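PDB 1K0F: periplasmic zinc-binding protein troA from Treponema pallidum, which binds zinc with high affinity in the periplasm and delivers it to the membrane permease of the TroABC ABC transporter for import into the cell. Local coordinates for residues 2-13 / 22-30; 146-157 / 264-275. All coordinates share one frame; numbering follows the deposited sequence.

Contact 1 (2-13 / 22-30); sequences KPLVVTTIGMIA and GDVHLKGLM
K2 and H25 meet at about a right angle at the start of two parallel strands, 4-7 and 25-28. With helix 10-20 between them, these strands form a beta-alpha-beta unit. Strand 25-28 is at one edge of a four-stranded parallel sheet, and 4-7 lies between it and strand 54-57. The K2 chain bends at chi3 and chi4, and as modelled CE lies over one face of the H25 imidazole, 3.8 Å from the ring centroid, a CH-pi contact. The same ring is used at its edge. H25 ND1 donates to K2 O (3.0 Å), which lies nearly in the ring plane, though the nitrogen sits above the carbonyl plane of K2. Backbone bonds then alternate along the strands. H25, K27 and L29 N give to P3, V5 and T7 O, and V5 and T7 N give back to H25 and K27 O. On the face carrying L4, V6 and K27, V6 CG1 reaches L29 CG at 3.6 Å, and L49 of helix 43-51 packs on both. On the other face T7 CG2 touches L26 CD1 at 3.8 Å, next to V16 of helix 10-20. At the far end I9, the N-cap residue of the helix, comes near the zinc ligand D248. T8 and M30 run side by side there, and M30 SD lies 3.6 Å from T8 CB.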
loop_
_atom_site.group_PDB
_atom_site.type_symbol
_atom_site.label_atom_id
_atom_site.label_comp_id
_atom_site.label_asym_id
_atom_site.label_seq_id
_atom_site.Cartn_x
_atom_site.Cartn_y
_atom_site.Cartn_z
ATOM N N LYS A 2 10.509 -23.089 -14.206
ATOM C CA LYS A 2 9.383 -22.197 -13.955
ATOM C C LYS A 2 9.682 -20.756 -14.384
ATOM O O LYS A 2 10.812 -20.282 -14.235
ATOM C CB LYS A 2 9.010 -22.229 -12.468
ATOM C CG LYS A 2 9.252 -23.568 -11.777
ATOM C CD LYS A 2 8.802 -23.545 -10.312
ATOM C CE LYS A 2 9.784 -22.787 -9.414
ATOM N NZ LYS A 2 10.779 -23.686 -8.749
ATOM N N PRO A 3 8.661 -20.046 -14.918
ATOM C CA PRO A 3 8.712 -18.654 -15.395
ATOM C C PRO A 3 9.008 -17.602 -14.328
ATOM O O PRO A 3 8.590 -17.725 -13.174
ATOM C CB PRO A 3 7.339 -18.438 -16.016
ATOM C CG PRO A 3 6.473 -19.387 -15.283
ATOM C CD PRO A 3 7.312 -20.608 -15.095
ATOM N N LEU A 4 9.723 -16.557 -14.734
ATOM C CA LEU A 4 10.104 -15.487 -13.835
ATOM C C LEU A 4 9.079 -14.379 -13.759
ATOM O O LEU A 4 8.845 -13.678 -14.737
ATOM C CB LEU A 4 11.433 -14.884 -14.277
ATOM C CG LEU A 4 11.905 -13.738 -13.389
ATOM C CD1 LEU A 4 12.049 -14.247 -11.965
ATOM C CD2 LEU A 4 13.225 -13.186 -13.902
ATOM N N VAL A 5 8.461 -14.224 -12.595
ATOM C CA VAL A 5 7.490 -13.161 -12.397
ATOM C C VAL A 5 8.246 -12.105 -11.616
ATOM O O VAL A 5 9.006 -12.435 -10.707
ATOM C CB VAL A 5 6.284 -13.619 -11.546
ATOM C CG1 VAL A 5 5.430 -12.410 -11.146
ATOM C CG2 VAL A 5 5.458 -14.635 -12.322
ATOM N N VAL A 6 8.068 -10.841 -11.966
ATOM C CA VAL A 6 8.763 -9.787 -11.242
ATOM C C VAL A 6 7.783 -8.703 -10.891
ATOM O O VAL A 6 7.121 -8.146 -11.762
ATOM C CB VAL A 6 9.912 -9.169 -12.063
ATOM C CG1 VAL A 6 10.389 -7.876 -11.393
ATOM C CG2 VAL A 6 11.075 -10.164 -12.172
ATOM N N THR A 7 7.693 -8.408 -9.603
ATOM C CA THR A 7 6.767 -7.393 -9.135
ATOM C C THR A 7 7.488 -6.263 -8.417
ATOM O O THR A 7 8.641 -6.398 -8.004
ATOM C CB THR A 7 5.720 -8.005 -8.185
ATOM O OG1 THR A 7 6.238 -8.016 -6.853
ATOM C CG2 THR A 7 5.382 -9.425 -8.603
ATOM N N THR A 8 6.784 -5.151 -8.264
ATOM C CA THR A 8 7.327 -3.986 -7.610
ATOM C C THR A 8 7.017 -4.018 -6.126
ATOM O O THR A 8 7.770 -4.579 -5.347
ATOM C CB THR A 8 6.742 -2.727 -8.240
ATOM O OG1 THR A 8 5.321 -2.881 -8.350
ATOM C CG2 THR A 8 7.316 -2.512 -9.642
ATOM N N ILE A 9 5.911 -3.408 -5.729
ATOM C CA ILE A 9 5.519 -3.380 -4.321
ATOM C C ILE A 9 5.205 -4.785 -3.805
ATOM O O ILE A 9 4.646 -5.618 -4.532
ATOM C CB ILE A 9 4.293 -2.487 -4.125
ATOM C CG1 ILE A 9 3.156 -2.983 -5.024
ATOM C CG2 ILE A 9 4.647 -1.053 -4.478
ATOM C CD1 ILE A 9 1.841 -2.313 -4.750
ATOM N N GLY A 10 5.571 -5.044 -2.551
ATOM C CA GLY A 10 5.347 -6.355 -1.967
ATOM C C GLY A 10 3.911 -6.853 -2.012
ATOM O O GLY A 10 3.664 -8.060 -2.046
ATOM N N MET A 11 2.966 -5.917 -2.015
ATOM C CA MET A 11 1.554 -6.260 -2.030
ATOM C C MET A 11 1.208 -7.174 -3.190
ATOM O O MET A 11 0.464 -8.141 -3.027
ATOM C CB MET A 11 0.701 -4.995 -2.089
ATOM C CG MET A 11 0.589 -4.267 -0.754
ATOM S SD MET A 11 2.010 -3.192 -0.401
ATOM C CE MET A 11 1.505 -1.741 -1.231
ATOM N N ILE A 12 1.742 -6.865 -4.368
ATOM C CA ILE A 12 1.495 -7.672 -5.561
ATOM C C ILE A 12 2.171 -9.024 -5.365
ATOM O O ILE A 12 1.572 -10.075 -5.603
ATOM C CB ILE A 12 2.085 -6.996 -6.826
ATOM C CG1 ILE A 12 1.402 -5.642 -7.051
ATOM C CG2 ILE A 12 1.949 -7.922 -8.021
ATOM C CD1 ILE A 12 1.614 -5.071 -8.415
ATOM N N ALA A 13 3.426 -8.973 -4.921
ATOM C CA ALA A 13 4.224 -10.167 -4.678
ATOM C C ALA A 13 3.447 -11.110 -3.779
ATOM O O ALA A 13 3.507 -12.333 -3.942
ATOM C CB ALA A 13 5.553 -9.793 -4.020
ATOM N N GLY A 22 4.673 -21.966 -5.748
ATOM C CA GLY A 22 5.963 -22.384 -6.260
ATOM C C GLY A 22 5.946 -22.702 -7.729
ATOM O O GLY A 22 6.861 -23.342 -8.239
ATOM N N ASP A 23 4.902 -22.258 -8.413
ATOM C CA ASP A 23 4.788 -22.509 -9.834
ATOM C C ASP A 23 5.519 -21.434 -10.592
ATOM O O ASP A 23 5.503 -21.403 -11.816
ATOM C CB ASP A 23 3.337 -22.520 -10.257
ATOM C CG ASP A 23 2.569 -23.617 -9.608
ATOM O OD1 ASP A 23 3.072 -24.758 -9.586
ATOM O OD2 ASP A 23 1.465 -23.333 -9.114
ATOM N N VAL A 24 6.145 -20.522 -9.872
ATOM C CA VAL A 24 6.895 -19.479 -10.544
ATOM C C VAL A 24 8.063 -19.073 -9.684
ATOM O O VAL A 24 8.133 -19.403 -8.504
ATOM C CB VAL A 24 6.026 -18.198 -10.850
ATOM C CG1 VAL A 24 4.725 -18.591 -11.501
ATOM C CG2 VAL A 24 5.755 -17.405 -9.576
ATOM N N HIS A 25 9.002 -18.385 -10.305
ATOM C CA HIS A 25 10.138 -17.874 -9.584
ATOM C C HIS A 25 9.682 -16.440 -9.417
ATOM O O HIS A 25 9.358 -15.778 -10.405
ATOM C CB HIS A 25 11.387 -17.969 -10.443
ATOM C CG HIS A 25 12.015 -19.322 -10.420
ATOM N ND1 HIS A 25 12.018 -20.160 -11.515
ATOM C CD2 HIS A 25 12.651 -19.995 -9.430
ATOM C CE1 HIS A 25 12.635 -21.290 -11.199
ATOM N NE2 HIS A 25 13.027 -21.214 -9.940
ATOM N N LEU A 26 9.619 -15.967 -8.178
ATOM C CA LEU A 26 9.152 -14.616 -7.927
ATOM C C LEU A 26 10.198 -13.697 -7.333
ATOM O O LEU A 26 10.949 -14.073 -6.451
ATOM C CB LEU A 26 7.931 -14.660 -7.011
ATOM C CG LEU A 26 7.628 -13.425 -6.156
ATOM C CD1 LEU A 26 7.345 -12.221 -7.050
ATOM C CD2 LEU A 26 6.432 -13.723 -5.258
ATOM N N LYS A 27 10.236 -12.473 -7.828
ATOM C CA LYS A 27 11.183 -11.506 -7.322
ATOM C C LYS A 27 10.457 -10.225 -6.925
ATOM O O LYS A 27 9.906 -9.518 -7.773
ATOM C CB LYS A 27 12.254 -11.220 -8.386
ATOM C CG LYS A 27 13.084 -9.960 -8.126
ATOM C CD LYS A 27 14.300 -10.266 -7.258
ATOM C CE LYS A 27 14.680 -9.091 -6.333
ATOM N NZ LYS A 27 16.011 -8.536 -6.690
ATOM N N GLY A 28 10.439 -9.946 -5.628
ATOM C CA GLY A 28 9.802 -8.735 -5.146
ATOM C C GLY A 28 10.825 -7.620 -5.246
ATOM O O GLY A 28 11.787 -7.582 -4.477
ATOM N N LEU A 29 10.633 -6.714 -6.201
ATOM C CA LEU A 29 11.570 -5.607 -6.402
ATOM C C LEU A 29 11.630 -4.587 -5.266
ATOM O O LEU A 29 12.704 -4.071 -4.949
ATOM C CB LEU A 29 11.249 -4.881 -7.702
ATOM C CG LEU A 29 11.770 -5.605 -8.944
ATOM C CD1 LEU A 29 11.767 -4.644 -10.125
ATOM C CD2 LEU A 29 13.168 -6.144 -8.675
ATOM N N MET A 30 10.485 -4.289 -4.665
ATOM C CA MET A 30 10.443 -3.325 -3.576
ATOM C C MET A 30 10.076 -4.025 -2.269
ATOM O O MET A 30 8.952 -4.497 -2.098
ATOM C CB MET A 30 9.436 -2.232 -3.899
ATOM C CG MET A 30 9.360 -1.885 -5.369
ATOM S SD MET A 30 8.085 -0.681 -5.602
ATOM C CE MET A 30 8.739 0.279 -6.953
#

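Contact 2 (146-157 / 264-275); sequences LDAYVRRKAQSL and VTHNIDTIVAAL
I268 fits as a knob into a hole made by Y149, V150, K153 and A154. Its branches divide the hole. CD1 goes to V150 CG1 at 3.5 Å. CG1 meets the K153 CB methylene at 3.6 Å. CG2 comes obliquely to the Y149 ring, 3.4 Å from CE2. This is the tight part of the contact. It extends toward the N-terminal end through V264, whose CG1 touches V150 CG2 (3.7 Å) and also L146 CD1. F174 and Y178 of helix 172-178 add to the packing here, F174 on I268 and Y178 on V150 and A154.

Segments 146-156 and 264-273 run almost parallel, 3° between their directions, and their axes approach to 9.5 Å. One is the end of helix 129-156, the long helix that spans and links the two lobes in this family. The other is the greater part of helix 260-273, the last helix of the chain. Its other side faces strands 213-217 and 240-245, where I271 touches F215 and L245.

The polar side is more open. Y149 CG is anti to the backbone N (chi1 174°), and the ring extends across to D269. Its OH donates to D269 OD1, which lies at the ring edge near its plane. The modelled bond is very short, so its exact length and the turn of the carboxylate are doubtful. K153 CG lies over one face of the ring, offset toward the rim. A bend at chi2 (-76°) turns the rest of the chain onward to V272 and D269. K153 NZ and D269 OD1 make a long salt bridge, 3.9 Å, and the charge attraction is probably modest. Apolar packing resumes at the C-terminal end, where L157 CD1 rests against V272 CB and L157 CD2 reaches L275 CB at 3.5 Å.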
loop_
_atom_site.group_PDB
_atom_site.type_symbol
_atom_site.label_atom_id
_atom_site.label_comp_id
_atom_site.label_asym_id
_atom_site.label_seq_id
_atom_site.Cartn_x
_atom_site.Cartn_y
_atom_site.Cartn_z
ATOM N N LEU A 146 -10.510 -10.091 5.446
ATOM C CA LEU A 146 -9.676 -8.928 5.767
ATOM C C LEU A 146 -10.453 -7.623 5.668
ATOM O O LEU A 146 -10.399 -6.780 6.570
ATOM C CB LEU A 146 -8.450 -8.863 4.842
ATOM C CG LEU A 146 -7.487 -7.676 5.034
ATOM C CD1 LEU A 146 -7.236 -7.433 6.513
ATOM C CD2 LEU A 146 -6.173 -7.957 4.330
ATOM N N ASP A 147 -11.169 -7.444 4.569
ATOM C CA ASP A 147 -11.938 -6.230 4.416
ATOM C C ASP A 147 -12.981 -6.159 5.521
ATOM O O ASP A 147 -13.231 -5.097 6.091
ATOM C CB ASP A 147 -12.637 -6.199 3.065
ATOM C CG ASP A 147 -13.471 -4.962 2.894
ATOM O OD1 ASP A 147 -12.945 -3.956 2.369
ATOM O OD2 ASP A 147 -14.652 -4.998 3.296
ATOM N N ALA A 148 -13.591 -7.298 5.823
ATOM C CA ALA A 148 -14.613 -7.355 6.855
ATOM C C ALA A 148 -14.019 -6.921 8.178
ATOM O O ALA A 148 -14.518 -6.003 8.825
ATOM C CB ALA A 148 -15.162 -8.765 6.964
ATOM N N TYR A 149 -12.938 -7.594 8.556
ATOM C CA TYR A 149 -12.226 -7.339 9.799
ATOM C C TYR A 149 -11.869 -5.865 9.951
ATOM O O TYR A 149 -12.156 -5.260 10.979
ATOM C CB TYR A 149 -10.964 -8.206 9.831
ATOM C CG TYR A 149 -10.021 -7.968 10.994
ATOM C CD1 TYR A 149 -10.132 -8.711 12.172
ATOM C CD2 TYR A 149 -8.977 -7.043 10.895
ATOM C CE1 TYR A 149 -9.224 -8.546 13.217
ATOM C CE2 TYR A 149 -8.064 -6.872 11.934
ATOM C CZ TYR A 149 -8.193 -7.627 13.087
ATOM O OH TYR A 149 -7.276 -7.483 14.103
ATOM N N VAL A 150 -11.254 -5.292 8.922
ATOM C CA VAL A 150 -10.852 -3.891 8.957
ATOM C C VAL A 150 -12.041 -2.960 9.129
ATOM O O VAL A 150 -11.900 -1.852 9.645
ATOM C CB VAL A 150 -10.086 -3.491 7.681
ATOM C CG1 VAL A 150 -9.741 -2.007 7.721
ATOM C CG2 VAL A 150 -8.818 -4.330 7.558
ATOM N N ARG A 151 -13.212 -3.390 8.675
ATOM C CA ARG A 151 -14.391 -2.557 8.838
ATOM C C ARG A 151 -14.881 -2.758 10.263
ATOM O O ARG A 151 -15.104 -1.791 10.986
ATOM C CB ARG A 151 -15.489 -2.933 7.844
ATOM C CG ARG A 151 -16.469 -1.780 7.598
ATOM C CD ARG A 151 -17.386 -2.031 6.401
ATOM N NE ARG A 151 -17.379 -0.920 5.450
ATOM C CZ ARG A 151 -16.937 -1.017 4.199
ATOM N NH1 ARG A 151 -16.462 -2.172 3.744
ATOM N NH2 ARG A 151 -16.969 0.040 3.398
ATOM N N ARG A 152 -15.043 -4.016 10.664
ATOM C CA ARG A 152 -15.474 -4.325 12.019
ATOM C C ARG A 152 -14.576 -3.506 12.930
ATOM O O ARG A 152 -15.036 -2.608 13.633
ATOM C CB ARG A 152 -15.291 -5.818 12.307
ATOM C CG ARG A 152 -15.389 -6.199 13.788
ATOM C CD ARG A 152 -15.360 -7.714 13.982
ATOM N NE ARG A 152 -14.578 -8.380 12.941
ATOM C CZ ARG A 152 -14.498 -9.697 12.786
ATOM N NH1 ARG A 152 -15.153 -10.513 13.602
ATOM N NH2 ARG A 152 -13.755 -10.205 11.814
ATOM N N LYS A 153 -13.285 -3.820 12.886
ATOM C CA LYS A 153 -12.271 -3.130 13.675
ATOM C C LYS A 153 -12.480 -1.616 13.670
ATOM O O LYS A 153 -12.618 -0.994 14.722
ATOM C CB LYS A 153 -10.881 -3.457 13.128
ATOM C CG LYS A 153 -10.178 -4.552 13.892
ATOM C CD LYS A 153 -9.642 -4.021 15.204
ATOM C CE LYS A 153 -8.876 -5.087 15.960
ATOM N NZ LYS A 153 -7.962 -4.484 16.973
ATOM N N ALA A 154 -12.504 -1.024 12.485
ATOM C CA ALA A 154 -12.703 0.413 12.379
ATOM C C ALA A 154 -13.939 0.814 13.175
ATOM O O ALA A 154 -13.934 1.827 13.877
ATOM C CB ALA A 154 -12.860 0.814 10.921
ATOM N N GLN A 155 -14.990 0.001 13.074
ATOM C CA GLN A 155 -16.255 0.253 13.766
ATOM C C GLN A 155 -16.055 0.300 15.274
ATOM O O GLN A 155 -16.788 0.983 15.990
ATOM C CB GLN A 155 -17.285 -0.841 13.427
ATOM C CG GLN A 155 -18.355 -0.440 12.421
ATOM C CD GLN A 155 -18.631 1.045 12.409
ATOM O OE1 GLN A 155 -18.943 1.641 13.446
ATOM N NE2 GLN A 155 -18.504 1.662 11.239
ATOM N N SER A 156 -15.060 -0.433 15.751
ATOM C CA SER A 156 -14.776 -0.469 17.174
ATOM C C SER A 156 -14.319 0.902 17.659
ATOM O O SER A 156 -14.320 1.183 18.861
ATOM C CB SER A 156 -13.691 -1.508 17.461
ATOM O OG SER A 156 -12.414 -1.025 17.090
ATOM N N LEU A 157 -13.939 1.764 16.721
ATOM C CA LEU A 157 -13.469 3.096 17.075
ATOM C C LEU A 157 -14.509 4.172 16.858
ATOM O O LEU A 157 -14.875 4.463 15.727
ATOM C CB LEU A 157 -12.226 3.457 16.269
ATOM C CG LEU A 157 -11.210 4.255 17.073
ATOM C CD1 LEU A 157 -10.502 3.314 18.027
ATOM C CD2 LEU A 157 -10.225 4.942 16.141
ATOM N N VAL A 264 -1.929 -5.273 6.588
ATOM C CA VAL A 264 -3.141 -4.485 6.817
ATOM C C VAL A 264 -3.737 -4.765 8.202
ATOM O O VAL A 264 -4.344 -3.882 8.826
ATOM C CB VAL A 264 -4.202 -4.784 5.737
ATOM C CG1 VAL A 264 -5.481 -4.041 6.048
ATOM C CG2 VAL A 264 -3.673 -4.385 4.376
ATOM N N THR A 265 -3.568 -5.994 8.682
ATOM C CA THR A 265 -4.086 -6.340 9.986
ATOM C C THR A 265 -3.287 -5.535 10.970
ATOM O O THR A 265 -3.829 -4.994 11.928
ATOM C CB THR A 265 -3.907 -7.825 10.301
ATOM O OG1 THR A 265 -4.808 -8.586 9.490
ATOM C CG2 THR A 265 -4.225 -8.089 11.755
ATOM N N HIS A 266 -1.986 -5.451 10.728
ATOM C CA HIS A 266 -1.126 -4.694 11.611
ATOM C C HIS A 266 -1.602 -3.263 11.628
ATOM O O HIS A 266 -1.674 -2.630 12.680
ATOM C CB HIS A 266 0.317 -4.692 11.127
ATOM C CG HIS A 266 1.091 -3.495 11.586
ATOM N ND1 HIS A 266 1.856 -3.499 12.731
ATOM C CD2 HIS A 266 1.126 -2.226 11.113
ATOM C CE1 HIS A 266 2.335 -2.285 12.937
ATOM N NE2 HIS A 266 1.900 -1.497 11.975
ATOM N N ASN A 267 -1.916 -2.755 10.445
ATOM C CA ASN A 267 -2.353 -1.374 10.311
ATOM C C ASN A 267 -3.552 -1.045 11.192
ATOM O O ASN A 267 -3.426 -0.277 12.143
ATOM C CB ASN A 267 -2.643 -1.063 8.836
ATOM C CG ASN A 267 -1.390 -0.581 8.077
ATOM O OD1 ASN A 267 -0.261 -0.674 8.574
ATOM N ND2 ASN A 267 -1.597 -0.067 6.868
ATOM N N ILE A 268 -4.712 -1.625 10.888
ATOM C CA ILE A 268 -5.921 -1.379 11.676
ATOM C C ILE A 268 -5.723 -1.717 13.147
ATOM O O ILE A 268 -6.238 -1.025 14.028
ATOM C CB ILE A 268 -7.130 -2.192 11.133
ATOM C CG1 ILE A 268 -8.412 -1.416 11.386
ATOM C CG2 ILE A 268 -7.227 -3.558 11.809
ATOM C CD1 ILE A 268 -8.531 -0.202 10.528
ATOM N N ASP A 269 -4.976 -2.776 13.430
ATOM C CA ASP A 269 -4.751 -3.132 14.816
ATOM C C ASP A 269 -4.083 -1.925 15.437
ATOM O O ASP A 269 -4.683 -1.205 16.220
ATOM C CB ASP A 269 -3.836 -4.360 14.909
ATOM C CG ASP A 269 -4.574 -5.653 14.625
ATOM O OD1 ASP A 269 -5.651 -5.593 14.008
ATOM O OD2 ASP A 269 -4.071 -6.728 15.013
ATOM N N THR A 270 -2.834 -1.692 15.049
ATOM C CA THR A 270 -2.049 -0.577 15.563
ATOM C C THR A 270 -2.821 0.730 15.693
ATOM O O THR A 270 -2.752 1.404 16.724
ATOM C CB THR A 270 -0.831 -0.331 14.664
ATOM O OG1 THR A 270 0.080 -1.427 14.805
ATOM C CG2 THR A 270 -0.131 0.971 15.043
ATOM N N ILE A 271 -3.571 1.077 14.651
ATOM C CA ILE A 271 -4.317 2.327 14.634
ATOM C C ILE A 271 -5.418 2.423 15.677
ATOM O O ILE A 271 -5.322 3.232 16.605
ATOM C CB ILE A 271 -4.911 2.596 13.238
ATOM C CG1 ILE A 271 -3.782 2.886 12.247
ATOM C CG2 ILE A 271 -5.869 3.790 13.285
ATOM C CD1 ILE A 271 -4.246 2.982 10.828
ATOM N N VAL A 272 -6.467 1.622 15.522
ATOM C CA VAL A 272 -7.561 1.642 16.488
ATOM C C VAL A 272 -6.977 1.477 17.896
ATOM O O VAL A 272 -7.333 2.215 18.818
ATOM C CB VAL A 272 -8.610 0.521 16.207
ATOM C CG1 VAL A 272 -9.254 0.743 14.856
ATOM C CG2 VAL A 272 -7.965 -0.845 16.264
ATOM N N ALA A 273 -6.068 0.520 18.058
ATOM C CA ALA A 273 -5.446 0.314 19.351
ATOM C C ALA A 273 -4.955 1.676 19.823
ATOM O O ALA A 273 -5.418 2.209 20.835
ATOM C CB ALA A 273 -4.277 -0.645 19.227
ATOM N N ALA A 274 -4.044 2.256 19.052
ATOM C CA ALA A 274 -3.468 3.548 19.385
ATOM C C ALA A 274 -4.467 4.694 19.336
ATOM O O ALA A 274 -4.080 5.849 19.498
ATOM C CB ALA A 274 -2.305 3.844 18.451
ATOM N N LEU A 275 -5.746 4.402 19.133
ATOM C CA LEU A 275 -6.717 5.486 19.044
ATOM C C LEU A 275 -7.963 5.412 19.925
ATOM O O LEU A 275 -8.639 6.423 20.124
ATOM C CB LEU A 275 -7.153 5.663 17.583
ATOM C CG LEU A 275 -6.237 6.444 16.629
ATOM C CD1 LEU A 275 -7.038 6.887 15.412
ATOM C CD2 LEU A 275 -5.638 7.648 17.337
#

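The segments of contact 1 and contact 2 share no helix or strand. One tie links them: D23 in contact 1 has a salt bridge to R135 of helix 129-156, which carries segment 146-157. Their centres are 28 Å apart and their nearest atoms about 7 Å. Contact 1 joins neighbouring parts of the sequence through one short helix and is partly buried. Contact 2 joins parts more than 100 residues apart and is buried. The chemistry follows the elements. Backbone hydrogen bonds knit the strands of contact 1, while side-chain packing dominates contact 2, with one side-chain hydrogen bond. Contact 1 also comes closer to the zinc ligands, through I9, than contact 2 does through V264.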